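Local structure of purine phosphoribosyltransferase (Pyrococcus horikoshii, 1VDM) at residues T98-I103 against W124-P129; C118-P123 against Y132-E137; Y25-I30 against H46-I51. The protein probably transfers a phosphoribosyl group from phosphoribosyl pyrophosphate to a purine base, as type I phosphoribosyltransferases do. One frame throughout, in Å; residues are numbered along the deposited sequence.

Interaction 1 (T98-I103 against W124-P129); sequences TLEVVI and WTSVVP
The E100 carboxylate is the flat group that reaches across here, and S126 meets it at OE1: S126 OG lies 2.9 Å from E100 OE1. The distance suits a hydrogen bond, but the serine has one proton and T95 O is also within its reach, so which acceptor takes it is not settled. V127 carries the apolar part with its two methyls. V127 CG1, anti to the backbone N (chi1 169°), packs on L99, 3.7 Å from L99 CD1 and 3.9 Å from L99 CB. The other methyl turns to the glutamate, V127 CG2 lying 3.5 Å from E100 CG, so the stem of E100 is held against carbon. I103 CD1, one helical turn beyond L99, is more distant at 4.4 Å from V127 CG1. The loop that presents V127 is shaped by an ST turn: V127 N donates to T125 OG1 over 3.1 Å (N-H...O 163°). S93 OG hydrogen-bonds both T125 OG1 and V127 O. T98-I103 begins just after a sequence of the form D-D-x-x-D-T-G, which in related phosphoribosyltransferases binds the ribose and 5'-phosphate of phosphoribosyl pyrophosphate and probably does so here. Its helix, 97-107, rests L99 and V102 on I88 of strand 85-90, while V127 and I103 both touch I116 of strand 113-118, placing the loop beside the helix at the margin of the central sheet.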
ATOM      1  N   THR G  98      15.809 -45.298  -9.368  1.00 52.63           N
ATOM      2  CA  THR G  98      16.572 -44.084  -9.092  1.00 51.17           C
ATOM      3  C   THR G  98      17.129 -44.044  -7.675  1.00 50.06           C
ATOM      4  O   THR G  98      18.292 -43.688  -7.462  1.00 48.77           O
ATOM      5  CB  THR G  98      15.711 -42.825  -9.311  1.00 51.43           C
ATOM      6  OG1 THR G  98      15.213 -42.812 -10.653  1.00 51.62           O
ATOM      7  CG2 THR G  98      16.538 -41.577  -9.084  1.00 51.18           C
ATOM      8  N   LEU G  99      16.297 -44.412  -6.708  1.00 49.55           N
ATOM      9  CA  LEU G  99      16.720 -44.405  -5.319  1.00 49.57           C
ATOM     10  C   LEU G  99      17.947 -45.271  -5.049  1.00 51.81           C
ATOM     11  O   LEU G  99      18.856 -44.852  -4.328  1.00 52.22           O
ATOM     12  CB  LEU G  99      15.558 -44.815  -4.412  1.00 48.55           C
ATOM     13  CG  LEU G  99      14.531 -43.700  -4.182  1.00 48.04           C
ATOM     14  CD1 LEU G  99      13.374 -44.188  -3.332  1.00 46.86           C
ATOM     15  CD2 LEU G  99      15.224 -42.535  -3.500  1.00 46.34           C
ATOM     16  N   GLU G 100      17.999 -46.469  -5.622  1.00 53.19           N
ATOM     17  CA  GLU G 100      19.161 -47.327  -5.400  1.00 54.44           C
ATOM     18  C   GLU G 100      20.442 -46.667  -5.902  1.00 53.42           C
ATOM     19  O   GLU G 100      21.487 -46.759  -5.257  1.00 52.40           O
ATOM     20  CB  GLU G 100      18.963 -48.694  -6.063  1.00 56.71           C
ATOM     21  CG  GLU G 100      17.985 -49.576  -5.300  1.00 62.18           C
ATOM     22  CD  GLU G 100      17.879 -50.986  -5.854  1.00 65.87           C
ATOM     23  OE1 GLU G 100      17.093 -51.781  -5.287  1.00 67.38           O
ATOM     24  OE2 GLU G 100      18.577 -51.299  -6.848  1.00 67.96           O
ATOM     25  N   VAL G 101      20.365 -45.994  -7.043  1.00 52.33           N
ATOM     26  CA  VAL G 101      21.536 -45.314  -7.580  1.00 53.03           C
ATOM     27  C   VAL G 101      21.969 -44.206  -6.618  1.00 54.42           C
ATOM     28  O   VAL G 101      23.159 -44.004  -6.376  1.00 55.03           O
ATOM     29  CB  VAL G 101      21.239 -44.678  -8.944  1.00 53.59           C
ATOM     30  CG1 VAL G 101      22.482 -43.983  -9.474  1.00 54.42           C
ATOM     31  CG2 VAL G 101      20.769 -45.740  -9.921  1.00 54.69           C
ATOM     32  N   VAL G 102      20.989 -43.490  -6.068  1.00 53.97           N
ATOM     33  CA  VAL G 102      21.263 -42.396  -5.136  1.00 51.86           C
ATOM     34  C   VAL G 102      21.819 -42.888  -3.801  1.00 51.70           C
ATOM     35  O   VAL G 102      22.647 -42.216  -3.193  1.00 51.85           O
ATOM     36  CB  VAL G 102      19.990 -41.550  -4.876  1.00 49.80           C
ATOM     37  CG1 VAL G 102      20.285 -40.452  -3.881  1.00 48.01           C
ATOM     38  CG2 VAL G 102      19.503 -40.952  -6.171  1.00 49.28           C
ATOM     39  N   ILE G 103      21.371 -44.052  -3.340  1.00 51.02           N
ATOM     40  CA  ILE G 103      21.866 -44.579  -2.077  1.00 52.15           C
ATOM     41  C   ILE G 103      23.325 -44.989  -2.215  1.00 54.13           C
ATOM     42  O   ILE G 103      24.053 -45.063  -1.230  1.00 54.99           O
ATOM     43  CB  ILE G 103      21.038 -45.787  -1.606  1.00 50.31           C
ATOM     44  CG1 ILE G 103      19.586 -45.360  -1.400  1.00 50.09           C
ATOM     45  CG2 ILE G 103      21.600 -46.334  -0.304  1.00 48.44           C
ATOM     46  CD1 ILE G 103      18.678 -46.475  -0.950  1.00 49.24           C
ATOM     47  N   TRP G 124       5.247 -52.354  -5.413  1.00 46.61           N
ATOM     48  CA  TRP G 124       6.335 -53.172  -5.919  1.00 47.25           C
ATOM     49  C   TRP G 124       7.746 -52.640  -5.797  1.00 48.39           C
ATOM     50  O   TRP G 124       8.704 -53.390  -5.987  1.00 51.18           O
ATOM     51  CB  TRP G 124       6.084 -53.478  -7.392  1.00 45.50           C
ATOM     52  CG  TRP G 124       5.760 -52.267  -8.185  1.00 47.07           C
ATOM     53  CD1 TRP G 124       6.632 -51.322  -8.627  1.00 46.78           C
ATOM     54  CD2 TRP G 124       4.455 -51.843  -8.604  1.00 47.84           C
ATOM     55  NE1 TRP G 124       5.956 -50.332  -9.298  1.00 46.25           N
ATOM     56  CE2 TRP G 124       4.617 -50.626  -9.299  1.00 47.79           C
ATOM     57  CE3 TRP G 124       3.165 -52.373  -8.459  1.00 47.17           C
ATOM     58  CZ2 TRP G 124       3.535 -49.927  -9.850  1.00 47.72           C
ATOM     59  CZ3 TRP G 124       2.089 -51.679  -9.005  1.00 47.91           C
ATOM     60  CH2 TRP G 124       2.283 -50.467  -9.693  1.00 48.68           C
ATOM     61  N   THR G 125       7.883 -51.356  -5.486  1.00 48.08           N
ATOM     62  CA  THR G 125       9.199 -50.729  -5.362  1.00 47.92           C
ATOM     63  C   THR G 125      10.240 -51.612  -4.662  1.00 48.76           C
ATOM     64  O   THR G 125       9.915 -52.387  -3.763  1.00 48.45           O
ATOM     65  CB  THR G 125       9.097 -49.411  -4.581  1.00 46.18           C
ATOM     66  OG1 THR G 125      10.378 -48.775  -4.556  1.00 47.04           O
ATOM     67  CG2 THR G 125       8.653 -49.677  -3.156  1.00 44.21           C
ATOM     68  N   SER G 126      11.494 -51.486  -5.080  1.00 49.46           N
ATOM     69  CA  SER G 126      12.572 -52.255  -4.480  1.00 50.06           C
ATOM     70  C   SER G 126      13.204 -51.446  -3.348  1.00 49.49           C
ATOM     71  O   SER G 126      14.160 -51.891  -2.713  1.00 49.82           O
ATOM     72  CB  SER G 126      13.637 -52.590  -5.525  1.00 51.63           C
ATOM     73  OG  SER G 126      14.339 -51.426  -5.930  1.00 55.07           O
ATOM     74  N   VAL G 127      12.674 -50.247  -3.117  1.00 48.37           N
ATOM     75  CA  VAL G 127      13.166 -49.370  -2.059  1.00 47.63           C
ATOM     76  C   VAL G 127      12.009 -48.702  -1.333  1.00 46.88           C
ATOM     77  O   VAL G 127      11.538 -47.630  -1.733  1.00 47.50           O
ATOM     78  CB  VAL G 127      14.105 -48.266  -2.606  1.00 47.88           C
ATOM     79  CG1 VAL G 127      14.377 -47.231  -1.527  1.00 46.76           C
ATOM     80  CG2 VAL G 127      15.419 -48.878  -3.058  1.00 48.67           C
ATOM     81  N   VAL G 128      11.547 -49.353  -0.270  1.00 44.49           N
ATOM     82  CA  VAL G 128      10.458 -48.825   0.530  1.00 43.99           C
ATOM     83  C   VAL G 128      11.001 -47.624   1.291  1.00 45.03           C
ATOM     84  O   VAL G 128      12.072 -47.697   1.899  1.00 45.81           O
ATOM     85  CB  VAL G 128       9.942 -49.868   1.547  1.00 43.02           C
ATOM     86  CG1 VAL G 128       8.803 -49.272   2.380  1.00 42.20           C
ATOM     87  CG2 VAL G 128       9.476 -51.112   0.816  1.00 39.39           C
ATOM     88  N   PRO G 129      10.282 -46.495   1.247  1.00 45.47           N
ATOM     89  CA  PRO G 129      10.748 -45.300   1.961  1.00 46.12           C
ATOM     90  C   PRO G 129      10.620 -45.480   3.471  1.00 45.45           C
ATOM     91  O   PRO G 129       9.695 -46.138   3.949  1.00 44.88           O
ATOM     92  CB  PRO G 129       9.825 -44.199   1.427  1.00 45.33           C
ATOM     93  CG  PRO G 129       9.437 -44.709   0.057  1.00 44.75           C
ATOM     94  CD  PRO G 129       9.171 -46.158   0.343  1.00 46.23           C
TER

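Interaction 2 (C118-P123 against Y132-E137); sequences CLAMKP and YVFRTE
M121, in the short parallel strand pair A120-M121 with F134-R135, meets Y132 just before the second strand; the pair is part of a three-stranded parallel sheet whose other outer strand is 92-93. M121 CG stands over the centre of the Y132 ring, 3.5 Å from the centroid and 9° off the normal, a CH-pi contact; SD lies obliquely at 4.4 Å from the same centroid, a Met-aromatic contact. The bend at chi3 (-144°) swings CE alongside R135, M121 CE lying 3.4 Å from R135 NE. P123 CG sits over one face of the R135 guanidinium, offset toward its rim. Backbone bonds set the two strands in register behind these side chains. L119 O is gripped by two donors, F134 N at 2.8 Å in the carbonyl plane and V133 N well above that plane. M121 N returns a bond to F134 O, 2.8 Å long, while T136 N to M121 O is weak. Further out, L119, V133 and F134 all rest on A14 of helix 8-23, and I150 of a second subunit packs on Y132. K122 runs out fully extended to a salt bridge with D94, and its NZ also donates to a water, 3.0 Å away, that in turn donates to E137 O.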
ATOM      1  N   CYS G 118       9.659 -39.910   1.129  1.00 33.10           N
ATOM      2  CA  CYS G 118       8.952 -39.719  -0.131  1.00 34.63           C
ATOM      3  C   CYS G 118       7.516 -39.320   0.127  1.00 33.29           C
ATOM      4  O   CYS G 118       6.964 -39.602   1.189  1.00 32.43           O
ATOM      5  CB  CYS G 118       8.940 -41.016  -0.951  1.00 36.52           C
ATOM      6  SG  CYS G 118      10.520 -41.515  -1.632  1.00 44.78           S
ATOM      7  N   LEU G 119       6.907 -38.668  -0.851  1.00 31.96           N
ATOM      8  CA  LEU G 119       5.519 -38.283  -0.712  1.00 33.94           C
ATOM      9  C   LEU G 119       4.665 -39.543  -0.830  1.00 35.32           C
ATOM     10  O   LEU G 119       3.710 -39.732  -0.072  1.00 35.57           O
ATOM     11  CB  LEU G 119       5.132 -37.303  -1.813  1.00 30.96           C
ATOM     12  CG  LEU G 119       5.826 -35.945  -1.773  1.00 31.73           C
ATOM     13  CD1 LEU G 119       5.490 -35.152  -3.040  1.00 28.75           C
ATOM     14  CD2 LEU G 119       5.370 -35.201  -0.514  1.00 28.73           C
ATOM     15  N   ALA G 120       5.025 -40.407  -1.780  1.00 37.28           N
ATOM     16  CA  ALA G 120       4.289 -41.642  -2.022  1.00 40.34           C
ATOM     17  C   ALA G 120       5.183 -42.780  -2.484  1.00 41.73           C
ATOM     18  O   ALA G 120       6.340 -42.577  -2.853  1.00 41.02           O
ATOM     19  CB  ALA G 120       3.200 -41.400  -3.058  1.00 39.02           C
ATOM     20  N   MET G 121       4.633 -43.987  -2.454  1.00 43.62           N
ATOM     21  CA  MET G 121       5.360 -45.169  -2.895  1.00 46.82           C
ATOM     22  C   MET G 121       4.393 -46.132  -3.555  1.00 46.82           C
ATOM     23  O   MET G 121       3.189 -46.108  -3.289  1.00 47.26           O
ATOM     24  CB  MET G 121       6.040 -45.884  -1.723  1.00 48.64           C
ATOM     25  CG  MET G 121       5.093 -46.698  -0.850  1.00 52.77           C
ATOM     26  SD  MET G 121       5.579 -48.446  -0.663  1.00 58.84           S
ATOM     27  CE  MET G 121       3.968 -49.222  -0.634  1.00 56.32           C
ATOM     28  N   LYS G 122       4.930 -46.977  -4.424  1.00 46.66           N
ATOM     29  CA  LYS G 122       4.126 -47.976  -5.108  1.00 46.22           C
ATOM     30  C   LYS G 122       4.534 -49.348  -4.565  1.00 46.80           C
ATOM     31  O   LYS G 122       5.723 -49.630  -4.394  1.00 46.71           O
ATOM     32  CB  LYS G 122       4.328 -47.845  -6.616  1.00 44.09           C
ATOM     33  CG  LYS G 122       3.653 -46.587  -7.157  1.00 41.59           C
ATOM     34  CD  LYS G 122       4.075 -46.249  -8.564  1.00 41.99           C
ATOM     35  CE  LYS G 122       3.192 -45.157  -9.140  1.00 41.79           C
ATOM     36  NZ  LYS G 122       3.520 -44.876 -10.561  1.00 41.61           N
ATOM     37  N   PRO G 123       3.544 -50.207  -4.267  1.00 47.34           N
ATOM     38  CA  PRO G 123       3.681 -51.565  -3.723  1.00 47.87           C
ATOM     39  C   PRO G 123       4.879 -52.418  -4.144  1.00 47.75           C
ATOM     40  O   PRO G 123       5.469 -53.120  -3.322  1.00 48.65           O
ATOM     41  CB  PRO G 123       2.356 -52.219  -4.103  1.00 46.95           C
ATOM     42  CG  PRO G 123       1.396 -51.090  -4.014  1.00 49.14           C
ATOM     43  CD  PRO G 123       2.151 -49.962  -4.690  1.00 47.40           C
ATOM     44  N   TYR G 132       6.794 -42.114   4.281  1.00 40.58           N
ATOM     45  CA  TYR G 132       6.025 -41.743   3.095  1.00 40.41           C
ATOM     46  C   TYR G 132       4.566 -41.541   3.487  1.00 39.70           C
ATOM     47  O   TYR G 132       4.157 -41.958   4.565  1.00 40.18           O
ATOM     48  CB  TYR G 132       6.169 -42.806   1.982  1.00 42.09           C
ATOM     49  CG  TYR G 132       5.441 -44.120   2.204  1.00 44.40           C
ATOM     50  CD1 TYR G 132       4.066 -44.226   1.985  1.00 44.48           C
ATOM     51  CD2 TYR G 132       6.131 -45.258   2.629  1.00 43.71           C
ATOM     52  CE1 TYR G 132       3.394 -45.431   2.185  1.00 46.17           C
ATOM     53  CE2 TYR G 132       5.471 -46.469   2.833  1.00 45.63           C
ATOM     54  CZ  TYR G 132       4.102 -46.549   2.612  1.00 46.36           C
ATOM     55  OH  TYR G 132       3.439 -47.734   2.840  1.00 46.97           O
ATOM     56  N   VAL G 133       3.784 -40.904   2.619  1.00 37.75           N
ATOM     57  CA  VAL G 133       2.380 -40.632   2.921  1.00 35.93           C
ATOM     58  C   VAL G 133       1.354 -41.342   2.041  1.00 36.75           C
ATOM     59  O   VAL G 133       0.347 -41.855   2.537  1.00 35.10           O
ATOM     60  CB  VAL G 133       2.097 -39.113   2.840  1.00 35.73           C
ATOM     61  CG1 VAL G 133       0.623 -38.831   3.108  1.00 33.06           C
ATOM     62  CG2 VAL G 133       2.973 -38.377   3.829  1.00 33.40           C
ATOM     63  N   PHE G 134       1.597 -41.363   0.736  1.00 37.83           N
ATOM     64  CA  PHE G 134       0.651 -41.990  -0.178  1.00 39.41           C
ATOM     65  C   PHE G 134       1.085 -43.331  -0.763  1.00 40.84           C
ATOM     66  O   PHE G 134       2.245 -43.534  -1.129  1.00 39.09           O
ATOM     67  CB  PHE G 134       0.295 -41.015  -1.304  1.00 40.76           C
ATOM     68  CG  PHE G 134      -0.235 -39.696  -0.818  1.00 39.78           C
ATOM     69  CD1 PHE G 134       0.510 -38.528  -0.980  1.00 39.60           C
ATOM     70  CD2 PHE G 134      -1.481 -39.617  -0.200  1.00 39.91           C
ATOM     71  CE1 PHE G 134       0.019 -37.302  -0.531  1.00 40.22           C
ATOM     72  CE2 PHE G 134      -1.984 -38.392   0.255  1.00 39.96           C
ATOM     73  CZ  PHE G 134      -1.233 -37.235   0.089  1.00 38.74           C
ATOM     74  N   ARG G 135       0.114 -44.235  -0.843  1.00 43.03           N
ATOM     75  CA  ARG G 135       0.351 -45.531  -1.434  1.00 45.16           C
ATOM     76  C   ARG G 135      -0.669 -45.781  -2.526  1.00 44.91           C
ATOM     77  O   ARG G 135      -1.869 -45.637  -2.336  1.00 46.07           O
ATOM     78  CB  ARG G 135       0.213 -46.589  -0.337  1.00 48.16           C
ATOM     79  CG  ARG G 135       0.473 -48.003  -0.856  1.00 54.04           C
ATOM     80  CD  ARG G 135      -0.091 -49.075   0.086  1.00 58.62           C
ATOM     81  NE  ARG G 135       0.878 -50.158   0.274  1.00 62.66           N
ATOM     82  CZ  ARG G 135       0.529 -51.382  -0.163  1.00 65.34           C
ATOM     83  NH1 ARG G 135      -0.645 -51.568  -0.743  1.00 64.94           N
ATOM     84  NH2 ARG G 135       1.370 -52.407  -0.004  1.00 64.38           N
ATOM     85  N   THR G 136      -0.146 -46.085  -3.708  1.00 43.60           N
ATOM     86  CA  THR G 136      -1.006 -46.275  -4.874  1.00 44.06           C
ATOM     87  C   THR G 136      -0.312 -47.082  -5.964  1.00 44.65           C
ATOM     88  O   THR G 136       0.912 -47.212  -5.971  1.00 45.11           O
ATOM     89  CB  THR G 136      -1.435 -44.906  -5.490  1.00 45.44           C
ATOM     90  OG1 THR G 136      -2.381 -45.125  -6.545  1.00 43.87           O
ATOM     91  CG2 THR G 136      -0.223 -44.171  -6.062  1.00 43.04           C
ATOM     92  N   GLU G 137      -1.103 -47.626  -6.883  1.00 45.24           N
ATOM     93  CA  GLU G 137      -0.551 -48.392  -7.995  1.00 45.48           C
ATOM     94  C   GLU G 137      -0.706 -47.583  -9.283  1.00 44.90           C
ATOM     95  O   GLU G 137      -0.077 -47.881 -10.301  1.00 45.17           O
ATOM     96  CB  GLU G 137      -1.267 -49.738  -8.125  1.00 47.11           C
ATOM     97  CG  GLU G 137      -1.017 -50.692  -6.952  1.00 52.41           C
ATOM     98  CD  GLU G 137      -1.716 -52.043  -7.123  1.00 55.58           C
ATOM     99  OE1 GLU G 137      -1.587 -52.903  -6.218  1.00 55.76           O
ATOM    100  OE2 GLU G 137      -2.395 -52.243  -8.160  1.00 56.35           O
TER
HETATM  101  O   HOH W   1       1.796 -46.702 -12.266  1.00 42.61           O

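Interaction 3 (Y25-I30 against H46-I51); sequences YKPDVI and HILGDI
No polar bond joins L48 and I51 to P27 and I30; the hydrogen bond within these segments is G49 N to H46 O, 3.2 Å, where helix 38-47 ends. It may help turn the chain through G49, whose backbone angles (83°, 48°) would press any side chain against L48 O. I51 CG1 sits between the backbone N and the carbonyl carbon (chi1 59°), and the extended chain beyond brings I51 CD1 to 3.3 Å from I30 CG1 and 3.5 Å from I30 CD1. The two isoleucines cross at about a right angle, and the first of these distances is tight. I51 CD1 also reaches P27, lying 4.1 Å from P27 CB, while L48 CD1 adds a looser touch, 4.4 Å from P27 CG. An alanine in place of I51 would probably open a gap against P27 and leave I30 without its close partner. The contact belongs to the beta-alpha-beta unit of strand 29-33, helix 38-47 and strand 53-61. I30 is part of strand 29-33 in the central sheet, and its side chain touches V87 and V89 of strand 85-90, while L48 packs on R23 of helix 8-23.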
ATOM      1  N   TYR G  25      14.453 -37.684  13.780  1.00 57.69           N
ATOM      2  CA  TYR G  25      15.655 -38.234  13.157  1.00 56.25           C
ATOM      3  C   TYR G  25      16.809 -37.226  13.086  1.00 56.03           C
ATOM      4  O   TYR G  25      17.970 -37.612  12.974  1.00 56.41           O
ATOM      5  CB  TYR G  25      15.313 -38.752  11.753  1.00 55.91           C
ATOM      6  CG  TYR G  25      16.507 -39.210  10.946  1.00 56.52           C
ATOM      7  CD1 TYR G  25      17.349 -40.221  11.417  1.00 55.94           C
ATOM      8  CD2 TYR G  25      16.806 -38.620   9.715  1.00 56.31           C
ATOM      9  CE1 TYR G  25      18.464 -40.631  10.685  1.00 55.21           C
ATOM     10  CE2 TYR G  25      17.915 -39.024   8.973  1.00 56.83           C
ATOM     11  CZ  TYR G  25      18.740 -40.030   9.465  1.00 55.83           C
ATOM     12  OH  TYR G  25      19.840 -40.427   8.736  1.00 54.15           O
ATOM     13  N   LYS G  26      16.484 -35.936  13.145  1.00 56.13           N
ATOM     14  CA  LYS G  26      17.488 -34.873  13.116  1.00 55.66           C
ATOM     15  C   LYS G  26      18.533 -34.968  12.002  1.00 55.29           C
ATOM     16  O   LYS G  26      19.708 -35.239  12.254  1.00 55.91           O
ATOM     17  CB  LYS G  26      18.191 -34.806  14.470  1.00 56.51           C
ATOM     18  CG  LYS G  26      17.225 -34.653  15.633  1.00 59.26           C
ATOM     19  CD  LYS G  26      17.946 -34.571  16.967  1.00 61.24           C
ATOM     20  CE  LYS G  26      16.955 -34.454  18.116  1.00 63.98           C
ATOM     21  NZ  LYS G  26      16.023 -35.618  18.172  1.00 65.31           N
ATOM     22  N   PRO G  27      18.109 -34.733  10.751  1.00 54.60           N
ATOM     23  CA  PRO G  27      18.959 -34.776   9.559  1.00 54.14           C
ATOM     24  C   PRO G  27      19.997 -33.662   9.534  1.00 54.28           C
ATOM     25  O   PRO G  27      19.696 -32.515   9.862  1.00 54.06           O
ATOM     26  CB  PRO G  27      17.961 -34.623   8.419  1.00 53.92           C
ATOM     27  CG  PRO G  27      16.699 -35.183   8.987  1.00 56.39           C
ATOM     28  CD  PRO G  27      16.693 -34.617  10.369  1.00 55.14           C
ATOM     29  N   ASP G  28      21.215 -33.997   9.130  1.00 53.71           N
ATOM     30  CA  ASP G  28      22.282 -33.013   9.047  1.00 53.22           C
ATOM     31  C   ASP G  28      22.327 -32.430   7.640  1.00 52.28           C
ATOM     32  O   ASP G  28      22.837 -31.330   7.422  1.00 52.81           O
ATOM     33  CB  ASP G  28      23.632 -33.662   9.364  1.00 56.44           C
ATOM     34  CG  ASP G  28      23.665 -34.299  10.740  1.00 59.38           C
ATOM     35  OD1 ASP G  28      24.679 -34.956  11.074  1.00 61.36           O
ATOM     36  OD2 ASP G  28      22.677 -34.146  11.489  1.00 62.85           O
ATOM     37  N   VAL G  29      21.784 -33.178   6.686  1.00 50.41           N
ATOM     38  CA  VAL G  29      21.777 -32.753   5.296  1.00 48.28           C
ATOM     39  C   VAL G  29      20.660 -33.437   4.509  1.00 47.20           C
ATOM     40  O   VAL G  29      20.236 -34.548   4.840  1.00 46.51           O
ATOM     41  CB  VAL G  29      23.134 -33.069   4.633  1.00 48.96           C
ATOM     42  CG1 VAL G  29      23.404 -34.566   4.702  1.00 49.60           C
ATOM     43  CG2 VAL G  29      23.144 -32.589   3.194  1.00 48.50           C
ATOM     44  N   ILE G  30      20.176 -32.752   3.479  1.00 45.02           N
ATOM     45  CA  ILE G  30      19.122 -33.285   2.633  1.00 43.65           C
ATOM     46  C   ILE G  30      19.627 -33.427   1.205  1.00 42.78           C
ATOM     47  O   ILE G  30      20.352 -32.572   0.690  1.00 40.10           O
ATOM     48  CB  ILE G  30      17.882 -32.375   2.587  1.00 43.83           C
ATOM     49  CG1 ILE G  30      17.233 -32.275   3.964  1.00 44.35           C
ATOM     50  CG2 ILE G  30      16.880 -32.935   1.602  1.00 42.30           C
ATOM     51  CD1 ILE G  30      16.008 -31.363   3.994  1.00 42.90           C
ATOM     52  N   HIS G  46      13.696 -25.896   4.468  1.00 47.60           N
ATOM     53  CA  HIS G  46      13.216 -24.732   5.205  1.00 47.92           C
ATOM     54  C   HIS G  46      12.582 -25.140   6.538  1.00 48.51           C
ATOM     55  O   HIS G  46      12.984 -24.655   7.592  1.00 49.85           O
ATOM     56  CB  HIS G  46      12.182 -23.965   4.365  1.00 48.00           C
ATOM     57  CG  HIS G  46      12.774 -23.182   3.233  1.00 47.62           C
ATOM     58  ND1 HIS G  46      13.410 -21.973   3.416  1.00 48.58           N
ATOM     59  CD2 HIS G  46      12.825 -23.434   1.902  1.00 47.97           C
ATOM     60  CE1 HIS G  46      13.826 -21.513   2.248  1.00 48.18           C
ATOM     61  NE2 HIS G  46      13.483 -22.381   1.314  1.00 47.74           N
ATOM     62  N   ILE G  47      11.600 -26.041   6.482  1.00 48.69           N
ATOM     63  CA  ILE G  47      10.885 -26.516   7.667  1.00 46.91           C
ATOM     64  C   ILE G  47      11.757 -27.127   8.764  1.00 49.15           C
ATOM     65  O   ILE G  47      11.381 -27.114   9.933  1.00 50.52           O
ATOM     66  CB  ILE G  47       9.816 -27.563   7.294  1.00 44.29           C
ATOM     67  CG1 ILE G  47       8.883 -27.008   6.221  1.00 43.19           C
ATOM     68  CG2 ILE G  47       8.999 -27.928   8.523  1.00 44.84           C
ATOM     69  CD1 ILE G  47       7.771 -27.961   5.832  1.00 42.03           C
ATOM     70  N   LEU G  48      12.913 -27.664   8.399  1.00 50.23           N
ATOM     71  CA  LEU G  48      13.783 -28.285   9.389  1.00 52.29           C
ATOM     72  C   LEU G  48      14.968 -27.427   9.842  1.00 54.55           C
ATOM     73  O   LEU G  48      16.006 -27.960  10.242  1.00 56.36           O
ATOM     74  CB  LEU G  48      14.297 -29.624   8.856  1.00 50.70           C
ATOM     75  CG  LEU G  48      13.247 -30.710   8.607  1.00 49.49           C
ATOM     76  CD1 LEU G  48      13.924 -31.917   7.987  1.00 48.99           C
ATOM     77  CD2 LEU G  48      12.562 -31.096   9.909  1.00 48.53           C
ATOM     78  N   GLY G  49      14.821 -26.105   9.777  1.00 55.88           N
ATOM     79  CA  GLY G  49      15.896 -25.228  10.205  1.00 57.48           C
ATOM     80  C   GLY G  49      16.978 -24.967   9.171  1.00 58.66           C
ATOM     81  O   GLY G  49      18.170 -25.058   9.470  1.00 59.30           O
ATOM     82  N   ASP G  50      16.561 -24.627   7.958  1.00 59.60           N
ATOM     83  CA  ASP G  50      17.486 -24.346   6.864  1.00 60.81           C
ATOM     84  C   ASP G  50      18.723 -25.233   6.834  1.00 59.67           C
ATOM     85  O   ASP G  50      19.843 -24.732   6.736  1.00 60.42           O
ATOM     86  CB  ASP G  50      17.923 -22.876   6.889  1.00 62.48           C
ATOM     87  CG  ASP G  50      16.853 -21.933   6.355  1.00 66.31           C
ATOM     88  OD1 ASP G  50      17.126 -20.714   6.267  1.00 68.54           O
ATOM     89  OD2 ASP G  50      15.742 -22.407   6.021  1.00 65.94           O
ATOM     90  N   ILE G  51      18.527 -26.545   6.921  1.00 57.58           N
ATOM     91  CA  ILE G  51      19.656 -27.465   6.866  1.00 56.22           C
ATOM     92  C   ILE G  51      20.080 -27.549   5.403  1.00 54.91           C
ATOM     93  O   ILE G  51      19.239 -27.540   4.502  1.00 54.08           O
ATOM     94  CB  ILE G  51      19.280 -28.873   7.375  1.00 57.35           C
ATOM     95  CG1 ILE G  51      18.143 -29.442   6.530  1.00 56.69           C
ATOM     96  CG2 ILE G  51      18.893 -28.813   8.858  1.00 55.64           C
ATOM     97  CD1 ILE G  51      17.734 -30.827   6.943  1.00 57.97           C
TER

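From the N terminus, interaction 3 comes first: it closes between 25-30 and 46-51, around strand 29-33 and helix 38-47, before either other contact opens. Its centre is about 21 and 22 Å from those of interactions 1 and 2, and it touches neither. Those two cross: 98-103 opens interaction 1, 118-123 opens interaction 2, 124-129 closes the first, and 132-137 the second. The loop 124-129 therefore links the two strands of interaction 2 while leaning on helix 97-107. They also touch directly, with P129 CG 3.8 Å from C118 SG and W124 CH2 3.6 Å from E137 O. Together they tie that helix and the central sheet's edge to the small three-stranded sheet.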